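Local coordinates for probable enoyl-CoA hydratase/isomerase (Pseudomonas aeruginosa, PDB 7BOR), which binds coenzyme A and belongs to the crotonase family, in which it probably acts as an isomerase on enoyl-CoA thioesters, at residues G56-S62 with A98-V104; L116-N122 with A174-D180. One frame throughout, in Å; residues are numbered along the deposited sequence.

Contact 1. Residues G56-S62 with A98-V104; sequences GDACFTS and AVNGPAV. With COA (coenzyme A), chain C.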
loop_
_atom_site.group_PDB
_atom_site.type_symbol
_atom_site.label_atom_id
_atom_site.label_comp_id
_atom_site.label_asym_id
_atom_site.label_seq_id
_atom_site.Cartn_x
_atom_site.Cartn_y
_atom_site.Cartn_z
ATOM N N GLY A 56 4.856 -5.740 10.766
ATOM C CA GLY A 56 5.775 -6.342 11.719
ATOM C C GLY A 56 6.939 -7.031 11.031
ATOM O O GLY A 56 7.251 -6.785 9.864
ATOM N N ASP A 57 7.574 -7.938 11.776
ATOM C CA ASP A 57 8.882 -8.466 11.414
ATOM C C ASP A 57 8.825 -9.511 10.334
ATOM O O ASP A 57 9.822 -9.696 9.640
ATOM C CB ASP A 57 9.591 -9.119 12.625
ATOM C CG ASP A 57 9.934 -8.117 13.710
ATOM O OD1 ASP A 57 9.916 -6.896 13.418
ATOM O OD2 ASP A 57 10.216 -8.553 14.856
ATOM N N ALA A 58 7.688 -10.184 10.166
ATOM C CA ALA A 58 7.613 -11.305 9.242
ATOM C C ALA A 58 6.683 -11.114 8.050
ATOM O O ALA A 58 6.795 -11.867 7.078
ATOM C CB ALA A 58 7.141 -12.559 9.987
ATOM N N CYS A 59 5.746 -10.185 8.106
ATOM C CA CYS A 59 4.701 -10.163 7.081
ATOM C C CYS A 59 4.208 -8.741 6.923
ATOM O O CYS A 59 4.004 -8.043 7.913
ATOM C CB CYS A 59 3.523 -11.113 7.432
ATOM S SG CYS A 59 2.168 -11.213 6.146
ATOM N N PHE A 60 4.049 -8.296 5.677
ATOM C CA PHE A 60 3.457 -6.977 5.478
ATOM C C PHE A 60 1.928 -7.133 5.262
ATOM O O PHE A 60 1.161 -6.996 6.222
ATOM C CB PHE A 60 4.161 -6.240 4.332
ATOM C CG PHE A 60 3.747 -4.792 4.188
ATOM C CD1 PHE A 60 3.990 -3.866 5.196
ATOM C CD2 PHE A 60 3.117 -4.339 3.025
ATOM C CE1 PHE A 60 3.591 -2.533 5.038
ATOM C CE2 PHE A 60 2.729 -3.006 2.872
ATOM C CZ PHE A 60 2.961 -2.101 3.870
ATOM N N THR A 61 1.469 -7.498 4.057
ATOM C CA THR A 61 0.059 -7.890 3.880
ATOM C C THR A 61 -0.103 -8.692 2.595
ATOM O O THR A 61 0.496 -8.357 1.572
ATOM C CB THR A 61 -0.876 -6.664 3.841
ATOM O OG1 THR A 61 -2.246 -7.065 3.613
ATOM C CG2 THR A 61 -0.482 -5.721 2.715
ATOM N N SER A 62 -0.928 -9.729 2.642
ATOM C CA SER A 62 -1.268 -10.466 1.425
ATOM C C SER A 62 -2.310 -9.735 0.587
ATOM O O SER A 62 -2.784 -10.276 -0.422
ATOM C CB SER A 62 -1.736 -11.898 1.758
ATOM O OG SER A 62 -2.760 -11.955 2.750
ATOM N N ALA A 98 7.337 -0.057 6.110
ATOM C CA ALA A 98 8.346 -0.999 6.600
ATOM C C ALA A 98 7.832 -2.398 6.308
ATOM O O ALA A 98 6.903 -2.880 6.969
ATOM C CB ALA A 98 8.586 -0.835 8.093
ATOM N N VAL A 99 8.454 -3.063 5.355
ATOM C CA VAL A 99 7.866 -4.217 4.700
ATOM C C VAL A 99 8.736 -5.424 4.952
ATOM O O VAL A 99 9.921 -5.413 4.612
ATOM C CB VAL A 99 7.703 -3.980 3.181
ATOM C CG1 VAL A 99 7.071 -5.216 2.516
ATOM C CG2 VAL A 99 6.889 -2.701 2.907
ATOM N N ASN A 100 8.128 -6.491 5.462
ATOM C CA ASN A 100 8.750 -7.803 5.550
ATOM C C ASN A 100 7.806 -8.840 4.942
ATOM O O ASN A 100 6.593 -8.685 4.977
ATOM C CB ASN A 100 9.044 -8.169 7.020
ATOM C CG ASN A 100 10.381 -7.590 7.527
ATOM O OD1 ASN A 100 11.459 -7.999 7.095
ATOM N ND2 ASN A 100 10.296 -6.662 8.436
ATOM N N GLY A 101 8.363 -9.897 4.402
ATOM C CA GLY A 101 7.556 -10.999 3.953
ATOM C C GLY A 101 6.715 -10.633 2.743
ATOM O O GLY A 101 7.175 -9.931 1.853
ATOM N N PRO A 102 5.497 -11.157 2.653
ATOM C CA PRO A 102 4.662 -10.847 1.479
ATOM C C PRO A 102 4.110 -9.442 1.543
ATOM O O PRO A 102 3.783 -8.915 2.609
ATOM C CB PRO A 102 3.553 -11.897 1.526
ATOM C CG PRO A 102 3.479 -12.320 2.950
ATOM C CD PRO A 102 4.894 -12.196 3.512
ATOM N N ALA A 103 4.039 -8.832 0.358
ATOM C CA ALA A 103 3.402 -7.558 0.081
ATOM C C ALA A 103 2.719 -7.759 -1.276
ATOM O O ALA A 103 3.360 -7.605 -2.327
ATOM C CB ALA A 103 4.381 -6.405 0.034
ATOM N N VAL A 104 1.423 -8.119 -1.253
ATOM C CA VAL A 104 0.732 -8.608 -2.444
ATOM C C VAL A 104 -0.427 -7.693 -2.797
ATOM O O VAL A 104 -1.168 -7.236 -1.922
ATOM C CB VAL A 104 0.226 -10.029 -2.230
ATOM C CG1 VAL A 104 -0.401 -10.568 -3.537
ATOM C CG2 VAL A 104 1.384 -10.890 -1.795
HETATM N N1A COA C . -7.505 -13.331 1.601
HETATM C C2A COA C . -8.132 -14.245 2.395
HETATM N N3A COA C . -7.427 -15.188 3.089
HETATM C C4A COA C . -6.090 -15.160 2.967
HETATM C C5A COA C . -5.448 -14.263 2.191
HETATM C C6A COA C . -6.181 -13.330 1.488
HETATM N N6A COA C . -5.656 -12.273 0.611
HETATM N N7A COA C . -4.106 -14.489 2.261
HETATM C C8A COA C . -3.894 -15.541 3.082
HETATM N N9A COA C . -5.110 -15.913 3.465
HETATM C C1B COA C . -5.227 -17.026 4.429
HETATM C C2B COA C . -5.191 -18.497 3.762
HETATM O O2B COA C . -6.495 -18.729 3.096
HETATM C C3B COA C . -4.956 -19.213 4.825
HETATM O O3B COA C . -6.188 -19.352 5.649
HETATM P P3B COA C . -6.394 -20.566 6.707
HETATM O O7A COA C . -5.118 -20.854 7.473
HETATM O O8A COA C . -6.824 -21.770 5.914
HETATM O O9A COA C . -7.442 -20.124 7.684
HETATM C C4B COA C . -3.973 -18.411 5.715
HETATM O O4B COA C . -4.294 -16.946 5.352
HETATM C C5B COA C . -2.606 -18.678 5.473
HETATM O O5B COA C . -2.374 -18.255 4.168
HETATM P P1A COA C . -1.462 -19.193 3.189
HETATM O O1A COA C . -1.682 -18.862 1.727
HETATM O O2A COA C . -1.685 -20.676 3.388
HETATM O O3A COA C . 0.083 -18.863 3.659
HETATM P P2A COA C . 1.261 -18.969 2.509
HETATM O O4A COA C . 2.598 -18.805 3.225
HETATM O O5A COA C . 1.042 -20.297 1.848
HETATM O O6A COA C . 1.044 -17.828 1.320
HETATM C CBP COA C . 0.784 -15.646 0.361
HETATM C CCP COA C . 1.326 -16.446 1.600
HETATM C CDP COA C . 0.622 -14.134 0.750
HETATM C CEP COA C . 1.762 -15.771 -0.833
HETATM C CAP COA C . -0.567 -16.359 0.031
HETATM O OAP COA C . -1.329 -16.361 1.199
HETATM C C9P COA C . -1.382 -15.637 -1.042
HETATM O O9P COA C . -1.091 -15.678 -2.202
HETATM N N8P COA C . -2.571 -14.911 -0.549
HETATM C C7P COA C . -3.446 -14.161 -1.452
HETATM C C6P COA C . -2.662 -13.031 -2.185
HETATM C C5P COA C . -3.716 -12.305 -3.081
HETATM O O5P COA C . -4.128 -12.777 -4.083
HETATM N N4P COA C . -4.178 -11.001 -2.641
HETATM C C3P COA C . -5.189 -10.313 -3.405
HETATM C C2P COA C . -4.579 -9.645 -4.609
HETATM S S1P COA C . -5.987 -8.827 -5.396
HETATM O O HOH W 1 5.853 -5.638 7.612
#

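Contact 2. Residues L116-N122 with A174-D180; sequences LVFVGRN and ANAALED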
loop_
_atom_site.group_PDB
_atom_site.type_symbol
_atom_site.label_atom_id
_atom_site.label_comp_id
_atom_site.label_asym_id
_atom_site.label_seq_id
_atom_site.Cartn_x
_atom_site.Cartn_y
_atom_site.Cartn_z
ATOM N N LEU A 116 8.667 7.106 1.870
ATOM C CA LEU A 116 9.842 6.263 1.972
ATOM C C LEU A 116 9.346 4.849 2.127
ATOM O O LEU A 116 8.300 4.606 2.721
ATOM C CB LEU A 116 10.749 6.676 3.112
ATOM C CG LEU A 116 11.326 8.115 3.038
ATOM C CD1 LEU A 116 12.006 8.487 4.392
ATOM C CD2 LEU A 116 12.301 8.339 1.871
ATOM N N VAL A 117 10.070 3.918 1.529
ATOM C CA VAL A 117 9.675 2.514 1.554
ATOM C C VAL A 117 10.913 1.703 1.885
ATOM O O VAL A 117 11.909 1.778 1.155
ATOM C CB VAL A 117 9.085 2.073 0.206
ATOM C CG1 VAL A 117 8.847 0.570 0.167
ATOM C CG2 VAL A 117 7.800 2.758 -0.008
ATOM N N PHE A 118 10.891 1.006 3.026
ATOM C CA PHE A 118 11.963 0.093 3.415
ATOM C C PHE A 118 11.456 -1.338 3.432
ATOM O O PHE A 118 10.372 -1.611 3.946
ATOM C CB PHE A 118 12.506 0.480 4.766
ATOM C CG PHE A 118 13.027 1.847 4.772
ATOM C CD1 PHE A 118 14.202 2.149 4.100
ATOM C CD2 PHE A 118 12.305 2.854 5.346
ATOM C CE1 PHE A 118 14.661 3.472 4.072
ATOM C CE2 PHE A 118 12.720 4.157 5.306
ATOM C CZ PHE A 118 13.915 4.466 4.709
ATOM N N VAL A 119 12.266 -2.251 2.904
ATOM C CA VAL A 119 11.841 -3.631 2.734
ATOM C C VAL A 119 12.963 -4.531 3.185
ATOM O O VAL A 119 14.143 -4.211 2.998
ATOM C CB VAL A 119 11.494 -3.982 1.261
ATOM C CG1 VAL A 119 10.443 -3.083 0.696
ATOM C CG2 VAL A 119 12.752 -3.884 0.347
ATOM N N GLY A 120 12.599 -5.699 3.716
ATOM C CA GLY A 120 13.577 -6.765 3.830
ATOM C C GLY A 120 14.035 -7.249 2.474
ATOM O O GLY A 120 13.252 -7.321 1.515
ATOM N N ARG A 121 15.323 -7.601 2.411
ATOM C CA ARG A 121 15.881 -8.045 1.138
ATOM C C ARG A 121 15.048 -9.145 0.500
ATOM O O ARG A 121 15.032 -9.313 -0.745
ATOM C CB ARG A 121 17.328 -8.533 1.332
ATOM C CG ARG A 121 18.304 -7.550 1.068
ATOM C CD ARG A 121 19.772 -8.210 1.118
ATOM N NE ARG A 121 20.125 -8.542 2.489
ATOM C CZ ARG A 121 20.751 -7.720 3.337
ATOM N NH1 ARG A 121 21.055 -8.150 4.556
ATOM N NH2 ARG A 121 21.095 -6.482 2.973
ATOM N N ASN A 122 14.565 -10.054 1.345
ATOM C CA ASN A 122 13.845 -11.228 0.880
ATOM C C ASN A 122 12.338 -11.067 0.998
ATOM O O ASN A 122 11.620 -12.074 0.951
ATOM C CB ASN A 122 14.269 -12.505 1.655
ATOM C CG ASN A 122 15.737 -12.907 1.376
ATOM O OD1 ASN A 122 16.056 -13.518 0.365
ATOM N ND2 ASN A 122 16.615 -12.509 2.267
ATOM N N ALA A 174 11.511 0.639 -3.615
ATOM C CA ALA A 174 11.901 0.829 -2.231
ATOM C C ALA A 174 13.130 1.730 -2.183
ATOM O O ALA A 174 13.906 1.799 -3.138
ATOM C CB ALA A 174 12.189 -0.503 -1.530
ATOM N N ASN A 175 13.295 2.438 -1.065
ATOM C CA ASN A 175 14.476 3.279 -0.899
ATOM C C ASN A 175 15.688 2.443 -0.466
ATOM O O ASN A 175 16.820 2.823 -0.757
ATOM C CB ASN A 175 14.248 4.376 0.141
ATOM C CG ASN A 175 13.188 5.363 -0.290
ATOM O OD1 ASN A 175 11.985 5.087 -0.144
ATOM N ND2 ASN A 175 13.625 6.501 -0.875
ATOM N N ALA A 176 15.466 1.330 0.231
ATOM C CA ALA A 176 16.555 0.468 0.696
ATOM C C ALA A 176 16.010 -0.919 0.983
ATOM O O ALA A 176 14.895 -1.064 1.497
ATOM C CB ALA A 176 17.202 1.041 1.976
ATOM N N ALA A 177 16.806 -1.931 0.652
ATOM C CA ALA A 177 16.544 -3.308 1.018
ATOM C C ALA A 177 17.478 -3.658 2.183
ATOM O O ALA A 177 18.696 -3.442 2.101
ATOM C CB ALA A 177 16.777 -4.257 -0.154
ATOM N N LEU A 178 16.915 -4.190 3.250
ATOM C CA LEU A 178 17.648 -4.382 4.491
ATOM C C LEU A 178 17.538 -5.816 4.971
ATOM O O LEU A 178 16.733 -6.608 4.487
ATOM C CB LEU A 178 17.124 -3.410 5.556
ATOM C CG LEU A 178 17.117 -1.973 5.019
ATOM C CD1 LEU A 178 16.146 -1.040 5.704
ATOM C CD2 LEU A 178 18.537 -1.437 5.092
ATOM N N GLU A 179 18.395 -6.142 5.943
ATOM C CA GLU A 179 18.261 -7.358 6.718
ATOM C C GLU A 179 16.810 -7.607 7.084
ATOM O O GLU A 179 16.158 -6.754 7.677
ATOM C CB GLU A 179 19.102 -7.212 7.984
ATOM C CG GLU A 179 19.419 -8.493 8.768
ATOM C CD GLU A 179 20.251 -8.151 10.004
ATOM O OE1 GLU A 179 19.743 -8.286 11.138
ATOM O OE2 GLU A 179 21.398 -7.681 9.831
ATOM N N ASP A 180 16.309 -8.781 6.751
ATOM C CA ASP A 180 14.900 -9.073 6.994
ATOM C C ASP A 180 14.589 -9.078 8.489
ATOM O O ASP A 180 15.398 -9.505 9.325
ATOM C CB ASP A 180 14.544 -10.417 6.379
ATOM C CG ASP A 180 14.787 -10.450 4.882
ATOM O OD1 ASP A 180 13.919 -9.966 4.140
ATOM O OD2 ASP A 180 15.859 -10.943 4.435
#

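Contact 1. Residues G56-S62 with A98-V104
F60 turns its ring onto V99, and this is the tight part of the contact. With CG anti to the backbone N (chi1 -172°), the ring turns in against 98-104, and V99 CG2 sits over the centre of one face, 3.8 Å from the F60 ring centroid, as a CH-pi contact. A103 CB closes on F60 CD2. Beside the ring, P102 O takes F60 N at 3.1 Å and, more weakly, T61 N, so one carbonyl grips two successive amides. V104 N then bonds T61 O at 3.0 Å, completing a single beta bridge between T61 and A103. The end of this seam is part of the coenzyme A pocket: S62 O accepts N4P of the bound coenzyme A at 2.7 Å, while V104 CG1 and P102 CB lie against its pantetheine arm.

Close packing continues at G101, whose CA makes a CA-H...O contact with A58 O, 3.3 Å, and at buried N100: ND2 makes a weak bond to G56 O, and OD1 has its partner in G181 N. A water sits between G56 O, A98 O and N100 N, accepting from N100 N and within bonding distance of both carbonyls. The loose, solvent side is D57 and A58, whose CB atoms point away from 98-104. Around the contact, helix 182-196 packs on D57, A98 and N100, strand 124-126 lies against A103 and V104, and V99 pairs through its backbone with strand 116-120.

Contact 2. Residues L116-N122 with A174-D180
N175 holds both backbone polar atoms of V117: N175 OD1 accepts V117 N at 2.8 Å, and N175 N donates to V117 O at 2.7 Å. The side chain thus stands in for a backbone carbonyl just ahead of the strand, with CG beside its own backbone N (chi1 -65°), and the L116 side chain crosses that of N175 at about a right angle, its CD2 against N175 ND2. From there regular pairing takes over: V119 N to A176 O, L178 N to V119 O at 2.8 Å, and R121 N to L178 O. A176 N, by contrast, is buried without a partner.

This is parallel beta pairing, with strand 176-178 forming one edge of the crotonase-fold sheet beside strand 116-120. On one face the F118 ring meets A176 CB with its edge, CD1 to CB 3.8 Å, and L178 CD1 comes in obliquely. On the other, V119 CG1 touches A174 CB and V119 CG2 lies near A177 CB.

Past the strands, the D180 carboxylate takes two N-H groups of N122. D180 OD1 takes N122 N on its syn lone pair, and D180 OD2 takes N122 ND2 at 2.8 Å, a nearly straight bond (173°) that lies in the amide plane of N122. R121 bends at chi3 and lays one guanidinium face over the L178-E179 peptide, with its CG on A177 CB at 3.8 Å. Farther out, helix 182-196 backs the F118 face, where H187 meets F118 edge to face, while E166 and A169 of helix 165-171 pack on A177 across the sheet.

In the fold
Both segments of contact 1 come before those of contact 2 in the sequence, and the centres of the two contacts lie 11 Å apart on the same side of the molecule's centre. They meet through the six-stranded sheet, where strands 95-99 and 116-120 are neighbours: V99 N to F118 O and V99 O to G120 N are probable hydrogen bonds, both 2.8 Å. Strand 176-178 then extends the sheet to its edge. Helix 182-196 packs against both contacts, and N100 packs on D180. Contact 1 leads from this sheet to the coenzyme A pocket through 102-104, a strand of the smaller three-stranded sheet, whereas contact 2 lies away from the coenzyme A pocket and builds the sheet's margin.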